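Local coordinates for conjugal transfer protein TRWB (PDB 1E9R), which probably acts as a ring-forming, P-loop NTPase-like coupling protein that links DNA processing to DNA transport during bacterial conjugation, at residues L69-Y75 with L420-F425. Residues are numbered along the deposited sequence; the frame is centred on the assembly and turned at random.
Sequences LLRELAY and LEIKQF
Leu69 and Leu420 bring the backbones closest, with CA atoms 6.9 Å apart, and Glu72 and Lys423 follow at 7.8 Å, so the irregular chain 420-425 runs in the same direction as helix 66-79 while drawing away from it; an inverse gamma turn centred on Ile422 bends it on the way. Contact is made by side chains and one water. Phe425 and Tyr75 form a T-shaped pair, planes at 76°: the Phe425 edge leads with CE2, which sits 3.5 Å above the Tyr75 ring plane over its centre. Tyr75 CG lies anti to the backbone N (chi1 172°), a torsion that swings the ring out to meet this edge, while Lys423 CE reaches Tyr75 CE2 at 3.9 Å. With an alanine replacing Tyr75, the Phe425 edge is likely to lose its aromatic face and the Lys423 methylenes part of their cover. Arg71 CD lies 4.0 Å from Phe425 CD1; Arg71 NH1 donates to a water that in turn donates to Lys423 O, both at 2.6 Å, while Arg71 NE pairs with Asp92. Thr41 OG1 and Gly44 N bond Glu72 OE2, whereas Glu72 OE1 is buried without a partner beside Leu420 CD2 and 4.1 Å from Glu421 OE2, which may disfavour two full charges. Leu420 CD1 and CD2 both lie 4.1 Å from Leu69 CB. The tail leaving edge strand 415-419 thus packs on the helix that begins at the end of a probable Walker A P-loop, after strand 56-59 of a P-loop NTPase fold.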
loop_
_atom_site.group_PDB
_atom_site.type_symbol
_atom_site.label_atom_id
_atom_site.label_comp_id
_atom_site.label_asym_id
_atom_site.label_seq_id
_atom_site.Cartn_x
_atom_site.Cartn_y
_atom_site.Cartn_z
ATOM N N LEU B 69 -8.702 -26.363 -26.391
ATOM C CA LEU B 69 -9.151 -27.174 -25.258
ATOM C C LEU B 69 -10.623 -26.973 -24.963
ATOM O O LEU B 69 -11.346 -27.945 -24.746
ATOM C CB LEU B 69 -8.326 -26.860 -24.005
ATOM C CG LEU B 69 -8.476 -27.826 -22.826
ATOM C CD1 LEU B 69 -7.299 -27.657 -21.895
ATOM C CD2 LEU B 69 -9.779 -27.587 -22.089
ATOM N N LEU B 70 -11.069 -25.719 -24.936
ATOM C CA LEU B 70 -12.480 -25.438 -24.683
ATOM C C LEU B 70 -13.359 -26.008 -25.791
ATOM O O LEU B 70 -14.457 -26.499 -25.522
ATOM C CB LEU B 70 -12.738 -23.935 -24.574
ATOM C CG LEU B 70 -12.704 -23.359 -23.163
ATOM C CD1 LEU B 70 -11.276 -23.408 -22.633
ATOM C CD2 LEU B 70 -13.240 -21.933 -23.185
ATOM N N ARG B 71 -12.874 -25.934 -27.032
ATOM C CA ARG B 71 -13.615 -26.449 -28.187
ATOM C C ARG B 71 -13.828 -27.958 -28.016
ATOM O O ARG B 71 -14.938 -28.472 -28.192
ATOM C CB ARG B 71 -12.845 -26.166 -29.482
ATOM C CG ARG B 71 -13.731 -26.097 -30.722
ATOM C CD ARG B 71 -12.935 -25.710 -31.962
ATOM N NE ARG B 71 -12.280 -24.413 -31.802
ATOM C CZ ARG B 71 -10.983 -24.202 -32.017
ATOM N NH1 ARG B 71 -10.209 -25.209 -32.400
ATOM N NH2 ARG B 71 -10.456 -22.992 -31.845
ATOM N N GLU B 72 -12.758 -28.660 -27.658
ATOM C CA GLU B 72 -12.822 -30.096 -27.438
ATOM C C GLU B 72 -13.810 -30.464 -26.333
ATOM O O GLU B 72 -14.609 -31.389 -26.474
ATOM C CB GLU B 72 -11.440 -30.620 -27.071
ATOM C CG GLU B 72 -11.481 -31.988 -26.426
ATOM C CD GLU B 72 -10.105 -32.555 -26.138
ATOM O OE1 GLU B 72 -9.091 -32.034 -26.680
ATOM O OE2 GLU B 72 -10.054 -33.538 -25.368
ATOM N N LEU B 73 -13.738 -29.744 -25.224
ATOM C CA LEU B 73 -14.623 -29.993 -24.102
ATOM C C LEU B 73 -16.087 -29.790 -24.491
ATOM O O LEU B 73 -16.948 -30.602 -24.154
ATOM C CB LEU B 73 -14.265 -29.059 -22.950
ATOM C CG LEU B 73 -13.942 -29.723 -21.620
ATOM C CD1 LEU B 73 -13.535 -28.667 -20.639
ATOM C CD2 LEU B 73 -15.137 -30.489 -21.110
ATOM N N ALA B 74 -16.369 -28.696 -25.194
ATOM C CA ALA B 74 -17.732 -28.382 -25.623
ATOM C C ALA B 74 -18.256 -29.458 -26.576
ATOM O O ALA B 74 -19.398 -29.921 -26.453
ATOM C CB ALA B 74 -17.757 -27.016 -26.306
ATOM N N TYR B 75 -17.407 -29.839 -27.527
ATOM C CA TYR B 75 -17.738 -30.864 -28.503
ATOM C C TYR B 75 -18.129 -32.180 -27.831
ATOM O O TYR B 75 -19.218 -32.705 -28.053
ATOM C CB TYR B 75 -16.543 -31.092 -29.419
ATOM C CG TYR B 75 -16.711 -32.264 -30.354
ATOM C CD1 TYR B 75 -17.844 -32.381 -31.166
ATOM C CD2 TYR B 75 -15.726 -33.247 -30.447
ATOM C CE1 TYR B 75 -17.992 -33.449 -32.047
ATOM C CE2 TYR B 75 -15.860 -34.320 -31.327
ATOM C CZ TYR B 75 -16.993 -34.417 -32.122
ATOM O OH TYR B 75 -17.123 -35.482 -32.990
ATOM N N LEU B 420 -2.345 -31.344 -26.608
ATOM C CA LEU B 420 -3.636 -30.949 -27.143
ATOM C C LEU B 420 -3.624 -31.287 -28.623
ATOM O O LEU B 420 -2.621 -31.081 -29.314
ATOM C CB LEU B 420 -3.849 -29.449 -26.987
ATOM C CG LEU B 420 -4.533 -28.991 -25.708
ATOM C CD1 LEU B 420 -4.693 -27.474 -25.721
ATOM C CD2 LEU B 420 -5.895 -29.675 -25.609
ATOM N N GLU B 421 -4.744 -31.799 -29.108
ATOM C CA GLU B 421 -4.867 -32.172 -30.508
ATOM C C GLU B 421 -5.753 -31.166 -31.220
ATOM O O GLU B 421 -6.893 -30.949 -30.805
ATOM C CB GLU B 421 -5.483 -33.565 -30.591
ATOM C CG GLU B 421 -6.548 -33.783 -29.510
ATOM C CD GLU B 421 -6.846 -35.252 -29.246
ATOM O OE1 GLU B 421 -6.365 -36.109 -30.027
ATOM O OE2 GLU B 421 -7.563 -35.542 -28.254
ATOM N N ILE B 422 -5.242 -30.543 -32.279
ATOM C CA ILE B 422 -6.052 -29.576 -33.012
ATOM C C ILE B 422 -7.034 -30.316 -33.919
ATOM O O ILE B 422 -6.807 -30.433 -35.125
ATOM C CB ILE B 422 -5.192 -28.630 -33.888
ATOM C CG1 ILE B 422 -4.135 -27.935 -33.032
ATOM C CG2 ILE B 422 -6.086 -27.581 -34.548
ATOM C CD1 ILE B 422 -3.350 -26.877 -33.775
ATOM N N LYS B 423 -8.119 -30.824 -33.342
ATOM C CA LYS B 423 -9.109 -31.531 -34.136
ATOM C C LYS B 423 -9.735 -30.547 -35.120
ATOM O O LYS B 423 -9.862 -29.355 -34.832
ATOM C CB LYS B 423 -10.194 -32.143 -33.247
ATOM C CG LYS B 423 -11.140 -33.059 -34.013
ATOM C CD LYS B 423 -12.187 -33.700 -33.119
ATOM C CE LYS B 423 -12.975 -34.783 -33.863
ATOM N NZ LYS B 423 -13.692 -34.279 -35.070
ATOM N N GLN B 424 -10.113 -31.049 -36.287
ATOM C CA GLN B 424 -10.712 -30.207 -37.305
ATOM C C GLN B 424 -12.222 -30.354 -37.343
ATOM O O GLN B 424 -12.753 -31.464 -37.294
ATOM C CB GLN B 424 -10.121 -30.544 -38.677
ATOM C CG GLN B 424 -8.644 -30.205 -38.798
ATOM C CD GLN B 424 -8.364 -28.721 -38.581
ATOM O OE1 GLN B 424 -7.213 -28.317 -38.396
ATOM N NE2 GLN B 424 -9.419 -27.902 -38.610
ATOM N N PHE B 425 -12.912 -29.223 -37.417
ATOM C CA PHE B 425 -14.363 -29.223 -37.482
ATOM C C PHE B 425 -14.786 -28.431 -38.710
ATOM O O PHE B 425 -14.256 -27.347 -38.979
ATOM C CB PHE B 425 -14.972 -28.592 -36.224
ATOM C CG PHE B 425 -14.584 -29.282 -34.945
ATOM C CD1 PHE B 425 -13.397 -28.955 -34.295
ATOM C CD2 PHE B 425 -15.399 -30.269 -34.394
ATOM C CE1 PHE B 425 -13.032 -29.601 -33.115
ATOM C CE2 PHE B 425 -15.040 -30.918 -33.219
ATOM C CZ PHE B 425 -13.857 -30.583 -32.577
HETATM O O HOH W 1 -10.031 -27.755 -32.757
#